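Local coordinates for protein ULam111 (Flavobacterium sp., PDB 5WUT) that probably hydrolyses the beta-1,3-glycosidic bonds of laminarin, as a laminarinase of glycoside hydrolase family 16, at residues A87-P92 against F226-I231; P99-L104 against F202-A207. One frame throughout, in Å; residues are numbered along the deposited sequence.

Contact 1 of 2, residues A87-P92 against F226-I231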
loop_
_atom_site.group_PDB
_atom_site.type_symbol
_atom_site.label_atom_id
_atom_site.label_comp_id
_atom_site.label_asym_id
_atom_site.label_seq_id
_atom_site.Cartn_x
_atom_site.Cartn_y
_atom_site.Cartn_z
ATOM N N ALA A 87 -6.890 -4.412 12.224
ATOM C CA ALA A 87 -6.506 -5.744 12.668
ATOM C C ALA A 87 -5.092 -6.047 12.221
ATOM O O ALA A 87 -4.652 -5.590 11.169
ATOM C CB ALA A 87 -7.466 -6.813 12.126
ATOM N N ARG A 88 -4.365 -6.794 13.040
ATOM C CA ARG A 88 -3.030 -7.247 12.687
ATOM C C ARG A 88 -3.095 -8.757 12.594
ATOM O O ARG A 88 -3.527 -9.416 13.542
ATOM C CB ARG A 88 -2.005 -6.785 13.730
ATOM C CG ARG A 88 -0.598 -7.238 13.432
ATOM C CD ARG A 88 0.412 -6.599 14.370
ATOM N NE ARG A 88 1.767 -6.937 13.957
ATOM C CZ ARG A 88 2.498 -7.917 14.480
ATOM N NH1 ARG A 88 2.019 -8.670 15.448
ATOM N NH2 ARG A 88 3.719 -8.142 14.022
ATOM N N ALA A 89 -2.721 -9.315 11.447
ATOM C CA ALA A 89 -2.925 -10.742 11.245
ATOM C C ALA A 89 -1.909 -11.370 10.311
ATOM O O ALA A 89 -1.268 -10.687 9.513
ATOM C CB ALA A 89 -4.331 -11.004 10.725
ATOM N N LYS A 90 -1.775 -12.690 10.440
ATOM C CA LYS A 90 -0.890 -13.500 9.595
ATOM C C LYS A 90 -1.740 -14.550 8.875
ATOM O O LYS A 90 -2.590 -15.193 9.504
ATOM C CB LYS A 90 0.212 -14.136 10.450
ATOM C CG LYS A 90 1.163 -15.062 9.701
ATOM C CD LYS A 90 2.263 -15.548 10.632
ATOM C CE LYS A 90 3.380 -16.251 9.872
ATOM N NZ LYS A 90 2.911 -17.440 9.108
ATOM N N LEU A 91 -1.530 -14.694 7.563
ATOM C CA LEU A 91 -2.411 -15.500 6.718
ATOM C C LEU A 91 -2.073 -16.984 6.701
ATOM O O LEU A 91 -0.899 -17.344 6.829
ATOM C CB LEU A 91 -2.354 -14.991 5.279
ATOM C CG LEU A 91 -2.841 -13.567 5.041
ATOM C CD1 LEU A 91 -2.491 -13.124 3.616
ATOM C CD2 LEU A 91 -4.343 -13.500 5.292
ATOM N N PRO A 92 -3.102 -17.831 6.527
ATOM C CA PRO A 92 -2.881 -19.216 6.101
ATOM C C PRO A 92 -2.536 -19.197 4.623
ATOM O O PRO A 92 -2.800 -18.189 3.959
ATOM C CB PRO A 92 -4.233 -19.882 6.331
ATOM C CG PRO A 92 -5.202 -18.771 5.999
ATOM C CD PRO A 92 -4.535 -17.494 6.525
ATOM N N PHE A 226 -4.476 -19.422 10.741
ATOM C CA PHE A 226 -4.834 -18.013 10.554
ATOM C C PHE A 226 -4.678 -17.367 11.919
ATOM O O PHE A 226 -5.407 -17.722 12.847
ATOM C CB PHE A 226 -6.268 -17.923 10.036
ATOM C CG PHE A 226 -6.810 -16.522 9.832
ATOM C CD1 PHE A 226 -5.993 -15.439 9.532
ATOM C CD2 PHE A 226 -8.182 -16.321 9.884
ATOM C CE1 PHE A 226 -6.559 -14.167 9.310
ATOM C CE2 PHE A 226 -8.749 -15.062 9.682
ATOM C CZ PHE A 226 -7.930 -13.986 9.393
ATOM N N SER A 227 -3.714 -16.452 12.058
ATOM C CA SER A 227 -3.384 -15.882 13.370
ATOM C C SER A 227 -3.753 -14.412 13.443
ATOM O O SER A 227 -3.342 -13.631 12.585
ATOM C CB SER A 227 -1.890 -16.034 13.676
ATOM O OG SER A 227 -1.507 -17.404 13.634
ATOM N N ILE A 228 -4.490 -14.034 14.478
ATOM C CA ILE A 228 -4.889 -12.634 14.632
ATOM C C ILE A 228 -4.344 -12.100 15.958
ATOM O O ILE A 228 -4.610 -12.661 17.010
ATOM C CB ILE A 228 -6.417 -12.473 14.564
ATOM C CG1 ILE A 228 -6.985 -13.133 13.287
ATOM C CG2 ILE A 228 -6.801 -10.986 14.645
ATOM C CD1 ILE A 228 -7.412 -14.588 13.443
ATOM N N ASP A 229 -3.543 -11.038 15.886
ATOM C CA ASP A 229 -2.921 -10.418 17.070
ATOM C C ASP A 229 -3.894 -9.524 17.823
ATOM O O ASP A 229 -4.014 -9.604 19.046
ATOM C CB ASP A 229 -1.683 -9.632 16.620
ATOM C CG ASP A 229 -0.825 -9.113 17.770
ATOM O OD1 ASP A 229 -1.020 -9.514 18.930
ATOM O OD2 ASP A 229 0.100 -8.316 17.475
ATOM N N TYR A 230 -4.613 -8.678 17.092
ATOM C CA TYR A 230 -5.550 -7.777 17.730
ATOM C C TYR A 230 -6.583 -7.205 16.764
ATOM O O TYR A 230 -6.433 -7.282 15.538
ATOM C CB TYR A 230 -4.794 -6.621 18.411
ATOM C CG TYR A 230 -4.014 -5.687 17.489
ATOM C CD1 TYR A 230 -4.669 -4.821 16.606
ATOM C CD2 TYR A 230 -2.631 -5.635 17.547
ATOM C CE1 TYR A 230 -3.959 -3.958 15.784
ATOM C CE2 TYR A 230 -1.911 -4.769 16.741
ATOM C CZ TYR A 230 -2.577 -3.936 15.870
ATOM O OH TYR A 230 -1.834 -3.090 15.078
ATOM N N ILE A 231 -7.634 -6.641 17.346
ATOM C CA ILE A 231 -8.544 -5.714 16.680
ATOM C C ILE A 231 -8.554 -4.464 17.541
ATOM O O ILE A 231 -8.793 -4.571 18.746
ATOM C CB ILE A 231 -9.986 -6.253 16.565
ATOM C CG1 ILE A 231 -10.038 -7.533 15.733
ATOM C CG2 ILE A 231 -10.894 -5.187 15.943
ATOM C CD1 ILE A 231 -11.385 -8.262 15.865
#

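Contact 2 of 2, residues P99-L104 against F202-A207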
loop_
_atom_site.group_PDB
_atom_site.type_symbol
_atom_site.label_atom_id
_atom_site.label_comp_id
_atom_site.label_asym_id
_atom_site.label_seq_id
_atom_site.Cartn_x
_atom_site.Cartn_y
_atom_site.Cartn_z
ATOM N N PRO A 99 -9.389 -17.128 4.554
ATOM C CA PRO A 99 -9.461 -16.372 5.801
ATOM C C PRO A 99 -10.125 -15.018 5.597
ATOM O O PRO A 99 -10.002 -14.415 4.521
ATOM C CB PRO A 99 -7.996 -16.206 6.181
ATOM C CG PRO A 99 -7.306 -16.080 4.861
ATOM C CD PRO A 99 -8.022 -17.122 4.004
ATOM N N ALA A 100 -10.823 -14.544 6.624
ATOM C CA ALA A 100 -11.483 -13.252 6.519
ATOM C C ALA A 100 -11.633 -12.560 7.864
ATOM O O ALA A 100 -11.851 -13.198 8.888
ATOM C CB ALA A 100 -12.843 -13.415 5.873
ATOM N N PHE A 101 -11.517 -11.238 7.841
ATOM C CA PHE A 101 -11.910 -10.372 8.953
ATOM C C PHE A 101 -12.831 -9.320 8.359
ATOM O O PHE A 101 -12.458 -8.626 7.410
ATOM C CB PHE A 101 -10.681 -9.735 9.635
ATOM C CG PHE A 101 -11.015 -8.551 10.515
ATOM C CD1 PHE A 101 -11.852 -8.703 11.606
ATOM C CD2 PHE A 101 -10.495 -7.287 10.244
ATOM C CE1 PHE A 101 -12.170 -7.618 12.422
ATOM C CE2 PHE A 101 -10.815 -6.196 11.058
ATOM C CZ PHE A 101 -11.650 -6.373 12.149
ATOM N N TRP A 102 -14.041 -9.213 8.885
ATOM C CA TRP A 102 -15.067 -8.436 8.208
ATOM C C TRP A 102 -16.158 -8.010 9.173
ATOM O O TRP A 102 -16.059 -8.289 10.372
ATOM C CB TRP A 102 -15.633 -9.251 7.021
ATOM C CG TRP A 102 -16.117 -10.662 7.324
ATOM C CD1 TRP A 102 -15.375 -11.709 7.785
ATOM C CD2 TRP A 102 -17.438 -11.167 7.101
ATOM N NE1 TRP A 102 -16.170 -12.847 7.891
ATOM C CE2 TRP A 102 -17.438 -12.530 7.476
ATOM C CE3 TRP A 102 -18.628 -10.590 6.639
ATOM C CZ2 TRP A 102 -18.581 -13.324 7.406
ATOM C CZ3 TRP A 102 -19.772 -11.385 6.564
ATOM C CH2 TRP A 102 -19.728 -12.743 6.946
ATOM N N MET A 103 -17.140 -7.255 8.681
ATOM C CA MET A 103 -18.206 -6.722 9.535
ATOM C C MET A 103 -19.578 -6.830 8.897
ATOM O O MET A 103 -19.697 -6.764 7.679
ATOM C CB MET A 103 -17.930 -5.249 9.890
ATOM C CG MET A 103 -16.609 -5.048 10.587
ATOM S SD MET A 103 -16.318 -3.349 11.089
ATOM C CE MET A 103 -17.315 -3.255 12.571
ATOM N N LEU A 104 -20.606 -6.998 9.734
ATOM C CA LEU A 104 -21.995 -7.036 9.282
ATOM C C LEU A 104 -22.858 -6.040 10.032
ATOM O O LEU A 104 -22.602 -5.750 11.201
ATOM C CB LEU A 104 -22.575 -8.445 9.455
ATOM C CG LEU A 104 -22.176 -9.429 8.368
ATOM C CD1 LEU A 104 -22.543 -10.864 8.796
ATOM C CD2 LEU A 104 -22.888 -9.059 7.069
ATOM N N PHE A 202 -18.207 -7.504 14.335
ATOM C CA PHE A 202 -17.044 -8.157 13.723
ATOM C C PHE A 202 -17.271 -9.622 13.467
ATOM O O PHE A 202 -17.991 -10.258 14.214
ATOM C CB PHE A 202 -15.814 -8.016 14.616
ATOM C CG PHE A 202 -15.385 -6.604 14.821
ATOM C CD1 PHE A 202 -14.839 -5.889 13.769
ATOM C CD2 PHE A 202 -15.505 -5.992 16.059
ATOM C CE1 PHE A 202 -14.430 -4.573 13.951
ATOM C CE2 PHE A 202 -15.101 -4.672 16.248
ATOM C CZ PHE A 202 -14.557 -3.964 15.191
ATOM N N ILE A 203 -16.643 -10.137 12.417
ATOM C CA ILE A 203 -16.565 -11.583 12.177
ATOM C C ILE A 203 -15.123 -11.929 11.845
ATOM O O ILE A 203 -14.479 -11.216 11.068
ATOM C CB ILE A 203 -17.477 -12.044 11.015
ATOM C CG1 ILE A 203 -18.925 -11.570 11.213
ATOM C CG2 ILE A 203 -17.411 -13.572 10.867
ATOM C CD1 ILE A 203 -19.210 -10.200 10.543
ATOM N N ILE A 204 -14.602 -12.993 12.458
ATOM C CA ILE A 204 -13.331 -13.598 12.045
ATOM C C ILE A 204 -13.621 -15.035 11.661
ATOM O O ILE A 204 -14.258 -15.763 12.427
ATOM C CB ILE A 204 -12.272 -13.560 13.162
ATOM C CG1 ILE A 204 -11.966 -12.125 13.560
ATOM C CG2 ILE A 204 -10.984 -14.249 12.715
ATOM C CD1 ILE A 204 -11.035 -12.013 14.790
ATOM N N ASN A 205 -13.177 -15.472 10.490
ATOM C CA ASN A 205 -13.410 -16.873 10.146
ATOM C C ASN A 205 -12.386 -17.372 9.149
ATOM O O ASN A 205 -11.642 -16.598 8.553
ATOM C CB ASN A 205 -14.823 -17.081 9.579
ATOM C CG ASN A 205 -14.958 -16.598 8.158
ATOM O OD1 ASN A 205 -15.142 -15.401 7.918
ATOM N ND2 ASN A 205 -14.843 -17.520 7.194
ATOM N N MET A 206 -12.348 -18.683 8.962
ATOM C CA MET A 206 -11.549 -19.232 7.874
ATOM C C MET A 206 -12.345 -20.334 7.191
ATOM O O MET A 206 -12.614 -21.393 7.777
ATOM C CB MET A 206 -10.192 -19.734 8.374
ATOM C CG MET A 206 -9.392 -20.470 7.294
ATOM S SD MET A 206 -7.634 -20.723 7.634
ATOM C CE MET A 206 -7.672 -21.246 9.347
ATOM N N ALA A 207 -12.789 -20.051 5.973
ATOM C CA ALA A 207 -13.546 -21.018 5.188
ATOM C C ALA A 207 -12.638 -21.889 4.294
ATOM O O ALA A 207 -11.464 -21.588 4.072
ATOM C CB ALA A 207 -14.587 -20.308 4.351
#

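Contact 1 of 2, residues A87-P92 against F226-I231
The Tyr230 ring carries Arg88 CB over one face, a CH-pi contact 3.8 Å from CB to the ring centroid and 20° off the ring normal. The Phe226 ring is met at its edge by the backbone, Lys90 O lying near the ring plane 3.4 Å from CD1. Ile228 CD1, from the same strand, sits over the centre of one Phe226 face, while Pro92 CD and Ala89 CB approach the ring obliquely. The Arg88 guanidinium takes its partner at the edge: NH1 bonds Asp229 OD2 at 2.8 Å in a salt bridge, reaching the oxygen from above the carboxylate, whose plane is turned 70° from the guanidinium. Arg88 CG is anti to the backbone N (chi1 179°) and the chain is extended to NE, which carries the group along the Tyr230 ring to the acid. Tyr230 OH is held by Glu86.

The two antiparallel strands belong to the beta jelly roll of this family, and the pairing is broken by a classic beta bulge: Asp229 and Tyr230 both stand opposite Arg88. Asp229 N donates to Arg88 O at 2.9 Å, and Arg88 N to Tyr230 O over a longer 3.3 Å. The bulge brings both side chains to the side of Arg88, one for its charge and the other for its aliphatic stem; Tyr230 N is buried there with no partner. Beyond the bulge Lys90 and Ser227 form a regular hydrogen-bonded pair, with Lys90 N to Ser227 O at 2.8 Å. On the other face of the strands Ala87, Ala89, Ile228 and Ile231 point inward; the small Ala89 CB lies 4.3 Å from Ile228 CG1, and Phe101 of strand 97-105 packs against Ala87 and Ile231.

Contact 2 of 2, residues P99-L104 against F202-A207
Trp102 lays its indole across Ile203, its hydrogen-bonded partner on the antiparallel strand. CB starts the side chain with CG between the backbone N and the carbonyl carbon (chi1 52°), a position that folds the ring back over the neighbouring strand. CD1 comes 3.4 Å from Ile203 O, and NE1 then donates to Asn205 OD1 at 2.8 Å, nearly along the C=O axis of the amide. The amide plane stands 76° from the ring, and its other end, Asn205 ND2, is bonded to Tyr44 OH. Ile203 CB lies over the face of the five-membered ring, 3.6 Å from its centroid. Of the six-membered ring, CE2 and CZ2 rest on Ile203 CG2, while CD2, CE3 and CZ3 skirt Ile203 CD1, which also meets Leu104 CG at 3.8 Å. With an alanine in place of Trp102, Asn205 OD1 would probably lose its indole donor and a gap would be likely to open over Ile203.

The reverse face of the strands is apolar, lined by Phe101, Met103, Phe202 and Ile204. Phe101 and Phe202 lie side by side with planes at 21° but slid apart, touching at Phe101 CE1 and Phe202 CD1, 3.5 Å away. Met103 lies alongside: its methyl CE sits over one Phe202 face, 3.5 Å from CE1, and SD makes an oblique Met-aromatic contact, 4.6 Å from the ring centroid. Strand 97-105 is flanked on its other edge by strand 118-123, whose Glu118, Asp120 and Glu123 follow the E-x-D-x-x-E pattern of the family 16 active site; Trp102 touches Glu118 and Asp120, consistent with a place beside the substrate cleft. Strand 200-208 is bordered in turn by strand 66-80, from which Arg71 reaches Trp102 and Asn205, and strand 224-234 packs against Phe101, Phe202 and Ile204.

Overall arrangement
Centred about 11 Å apart, the two contacts belong to facing layers of the jelly-roll sandwich. Contact 2 is nested inside contact 1 along the chain: 87-92 leads by a short loop into 99-104, and 202-207 is followed by 226-231, so both strand pairs are built from the same two distant regions. They pack face to face in the core, where Pro92 CD comes 3.5 Å from Pro99 CG and Ala87 CB is 3.6 Å from Phe101 CE2. Strand 118-123, which probably carries the catalytic acids, lies beside strand 97-105 in the same layer; the Trp102 side of contact 2 shares its face with them, and contact 1 backs the opposite face.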